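DNA polymerase III subunit beta (Caulobacter crescentus, PDB 5WCE) probably forms a ring-shaped head-to-tail homodimer around DNA that tethers DNA polymerases and other proteins to it and confers processivity. Local coordinates at residues E45-A53 against I60-I68. Numbering follows the deposited sequence. Where two conformers were deposited one is given.
Sequences EGDRLSFSA and IIDEGFAQI
Strands 48-53 and 60-65 form an antiparallel beta hairpin in the antiparallel sheet that the N-terminal domain shares with the central domain, paired from Ala-53 with Ile-60 to Arg-48 with Phe-65. Leu-49, Phe-51 and Ala-53 trade both backbone hydrogen bonds with Gly-64, Asp-62 and Ile-60; Gly-64 N to Leu-49 O is 2.9 Å. On the face carrying Leu-49 and Phe-51, the Phe-51 ring turns its edge to Asp-62 O, CD1 lying 3.6 Å from that oxygen, and packs on Leu-17 and Leu-21 of helix 14-25. Asp-62 OD2 is hydrogen-bonded to His-23 of the same helix.

Past the Arg-48/Phe-65 pair Ala-66 N adds one more bond, to Asp-47 O at 3.0 Å, from above the carbonyl plane. Beyond it Gly-46, in the type II' turn Glu-45 to Arg-48, is joined to Ile-68 by two waters that both donate to Gly-46 O: one accepts from Ile-68 N, the other donates to Ile-68 O. Ile-68 CG1 packs 3.4 Å from Gly-46 O.

Arg-48 carries the side-chain contact. Bent at chi2 (-76°) and chi3, it folds back across Gly-64 and slides its guanidinium between Phe-65 and Glu-63. The Phe-65 ring lies flat on one face, planes 7° apart. In this cation-pi stack Arg-48 CZ lies 3.7 Å from the centroid of the Phe-65 ring. Glu-63 CG covers the opposite face, and the carboxylate, turned 47° from the guanidinium plane, makes a salt bridge, though the modelled 2.4 Å between Glu-63 OE2 and Arg-48 NH2 is implausibly short and the carboxylate's exact placement doubtful.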
loop_
_atom_site.group_PDB
_atom_site.type_symbol
_atom_site.label_atom_id
_atom_site.label_comp_id
_atom_site.label_asym_id
_atom_site.label_seq_id
_atom_site.Cartn_x
_atom_site.Cartn_y
_atom_site.Cartn_z
ATOM N N GLU A 45 32.077 -19.598 -10.934
ATOM C CA GLU A 45 33.182 -20.531 -10.750
ATOM C C GLU A 45 32.602 -21.916 -10.524
ATOM O O GLU A 45 31.648 -22.065 -9.800
ATOM C CB GLU A 45 34.016 -20.100 -9.535
ATOM C CG GLU A 45 35.390 -20.736 -9.468
ATOM C CD GLU A 45 36.060 -20.513 -8.107
ATOM O OE1 GLU A 45 35.626 -19.620 -7.339
ATOM O OE2 GLU A 45 37.005 -21.242 -7.782
ATOM N N GLY A 46 33.175 -22.922 -11.173
ATOM C CA GLY A 46 32.739 -24.313 -11.015
ATOM C C GLY A 46 31.368 -24.542 -11.619
ATOM O O GLY A 46 31.186 -24.475 -12.838
ATOM N N ASP A 47 30.418 -24.822 -10.750
ATOM C CA ASP A 47 29.027 -25.063 -11.095
ATOM C C ASP A 47 28.095 -24.067 -10.406
ATOM O O ASP A 47 26.895 -24.279 -10.358
ATOM C CB ASP A 47 28.648 -26.458 -10.648
ATOM C CG ASP A 47 29.451 -27.528 -11.407
ATOM O OD1 ASP A 47 29.483 -27.509 -12.641
ATOM O OD2 ASP A 47 30.115 -28.346 -10.767
ATOM N N ARG A 48 28.680 -23.010 -9.860
ATOM C CA ARG A 48 27.924 -22.004 -9.085
ATOM C C ARG A 48 28.162 -20.546 -9.538
ATOM O O ARG A 48 29.293 -20.118 -9.788
ATOM C CB ARG A 48 28.271 -22.148 -7.612
ATOM C CG ARG A 48 27.639 -23.337 -6.982
ATOM C CD ARG A 48 26.162 -23.163 -6.694
ATOM N NE ARG A 48 25.754 -23.746 -5.404
ATOM C CZ ARG A 48 24.479 -23.901 -5.025
ATOM N NH1 ARG A 48 23.490 -23.507 -5.794
ATOM N NH2 ARG A 48 24.181 -24.412 -3.833
ATOM N N LEU A 49 27.055 -19.799 -9.566
ATOM C CA LEU A 49 27.081 -18.363 -9.624
ATOM C C LEU A 49 26.798 -17.855 -8.200
ATOM O O LEU A 49 25.749 -18.186 -7.629
ATOM C CB LEU A 49 26.003 -17.858 -10.583
ATOM C CG LEU A 49 25.918 -16.347 -10.831
ATOM C CD1 LEU A 49 27.263 -15.766 -11.182
ATOM C CD2 LEU A 49 24.903 -16.055 -11.908
ATOM N N SER A 50 27.745 -17.106 -7.646
ATOM C CA SER A 50 27.603 -16.453 -6.347
ATOM C C SER A 50 27.166 -15.017 -6.537
ATOM O O SER A 50 27.463 -14.382 -7.565
ATOM C CB SER A 50 28.892 -16.501 -5.542
ATOM O OG SER A 50 29.237 -17.859 -5.293
ATOM N N PHE A 51 26.417 -14.526 -5.540
ATOM C CA PHE A 51 25.724 -13.230 -5.619
ATOM C C PHE A 51 26.011 -12.569 -4.307
ATOM O O PHE A 51 25.913 -13.273 -3.262
ATOM C CB PHE A 51 24.238 -13.414 -5.728
ATOM C CG PHE A 51 23.766 -14.104 -6.980
ATOM C CD1 PHE A 51 23.757 -15.505 -7.057
ATOM C CD2 PHE A 51 23.236 -13.386 -7.996
ATOM C CE1 PHE A 51 23.251 -16.158 -8.189
ATOM C CE2 PHE A 51 22.726 -14.019 -9.129
ATOM C CZ PHE A 51 22.755 -15.402 -9.225
ATOM N N SER A 52 26.447 -11.318 -4.316
ATOM C CA SER A 52 26.678 -10.557 -3.079
ATOM C C SER A 52 26.128 -9.135 -3.244
ATOM O O SER A 52 26.259 -8.511 -4.314
ATOM C CB SER A 52 28.179 -10.601 -2.764
ATOM O OG SER A 52 28.462 -9.720 -1.731
ATOM N N ALA A 53 25.465 -8.629 -2.206
ATOM C CA ALA A 53 25.074 -7.238 -2.167
ATOM C C ALA A 53 25.277 -6.701 -0.770
ATOM O O ALA A 53 25.255 -7.467 0.211
ATOM C CB ALA A 53 23.647 -7.072 -2.625
ATOM N N ILE A 60 24.553 -9.491 2.087
ATOM C CA ILE A 60 23.832 -10.723 1.827
ATOM C C ILE A 60 24.542 -11.419 0.683
ATOM O O ILE A 60 24.871 -10.738 -0.324
ATOM C CB ILE A 60 22.363 -10.493 1.436
ATOM C CG1 ILE A 60 21.624 -9.612 2.464
ATOM C CG2 ILE A 60 21.668 -11.810 1.291
ATOM C CD1 ILE A 60 20.152 -9.312 2.140
ATOM N N ILE A 61 24.758 -12.722 0.837
ATOM C CA ILE A 61 25.356 -13.572 -0.224
ATOM C C ILE A 61 24.384 -14.696 -0.527
ATOM O O ILE A 61 23.590 -15.127 0.362
ATOM C CB ILE A 61 26.760 -14.109 0.169
ATOM C CG1 ILE A 61 27.716 -12.945 0.509
ATOM C CG2 ILE A 61 27.430 -14.908 -0.952
ATOM C CD1 ILE A 61 29.150 -13.358 0.797
ATOM N N ASP A 62 24.409 -15.193 -1.768
ATOM C CA ASP A 62 23.616 -16.331 -2.135
ATOM C C ASP A 62 24.272 -17.020 -3.306
ATOM O O ASP A 62 25.255 -16.496 -3.886
ATOM C CB ASP A 62 22.160 -15.918 -2.393
ATOM C CG ASP A 62 21.140 -17.107 -2.338
ATOM O OD1 ASP A 62 21.459 -18.254 -1.987
ATOM O OD2 ASP A 62 19.988 -16.889 -2.731
ATOM N N GLU A 63 23.869 -18.248 -3.565
ATOM C CA GLU A 63 24.473 -19.017 -4.645
ATOM C C GLU A 63 23.394 -19.773 -5.384
ATOM O O GLU A 63 22.394 -20.165 -4.801
ATOM C CB GLU A 63 25.588 -19.942 -4.156
ATOM C CG GLU A 63 25.158 -20.992 -3.172
ATOM C CD GLU A 63 26.208 -22.069 -2.882
ATOM O OE1 GLU A 63 27.434 -21.865 -3.106
ATOM O OE2 GLU A 63 25.769 -23.171 -2.486
ATOM N N GLY A 64 23.582 -19.923 -6.682
ATOM C CA GLY A 64 22.714 -20.772 -7.493
ATOM C C GLY A 64 23.527 -21.644 -8.419
ATOM O O GLY A 64 24.644 -21.281 -8.775
ATOM N N PHE A 65 22.956 -22.781 -8.831
ATOM C CA PHE A 65 23.613 -23.653 -9.817
ATOM C C PHE A 65 23.551 -22.988 -11.180
ATOM O O PHE A 65 22.532 -22.344 -11.501
ATOM C CB PHE A 65 22.919 -24.996 -9.864
ATOM C CG PHE A 65 23.059 -25.780 -8.588
ATOM C CD1 PHE A 65 24.336 -26.175 -8.138
ATOM C CD2 PHE A 65 21.941 -26.099 -7.846
ATOM C CE1 PHE A 65 24.461 -26.904 -6.949
ATOM C CE2 PHE A 65 22.070 -26.813 -6.646
ATOM C CZ PHE A 65 23.330 -27.199 -6.215
ATOM N N ALA A 66 24.637 -23.113 -11.934
ATOM C CA ALA A 66 24.715 -22.566 -13.283
ATOM C C ALA A 66 25.710 -23.376 -14.097
ATOM O O ALA A 66 26.626 -24.004 -13.537
ATOM C CB ALA A 66 25.166 -21.130 -13.248
ATOM N N GLN A 67 25.536 -23.334 -15.410
ATOM C CA GLN A 67 26.505 -23.899 -16.318
ATOM C C GLN A 67 27.532 -22.823 -16.710
ATOM O O GLN A 67 27.212 -21.861 -17.474
ATOM C CB GLN A 67 25.783 -24.437 -17.541
ATOM C CG GLN A 67 26.696 -25.224 -18.448
ATOM C CD GLN A 67 26.346 -24.984 -19.888
ATOM O OE1 GLN A 67 25.639 -25.797 -20.504
ATOM N NE2 GLN A 67 26.775 -23.830 -20.421
ATOM N N ILE A 68 28.762 -22.981 -16.207
ATOM C CA ILE A 68 29.791 -21.965 -16.313
ATOM C C ILE A 68 30.735 -22.356 -17.451
ATOM O O ILE A 68 31.436 -23.356 -17.358
ATOM C CB ILE A 68 30.598 -21.799 -15.017
ATOM C CG1 ILE A 68 29.693 -21.567 -13.751
ATOM C CG2 ILE A 68 31.596 -20.663 -15.154
ATOM C CD1 ILE A 68 28.706 -20.480 -13.898
HETATM O O HOH W 1 29.542 -25.463 -14.856
HETATM O O HOH W 2 32.978 -24.665 -15.062
#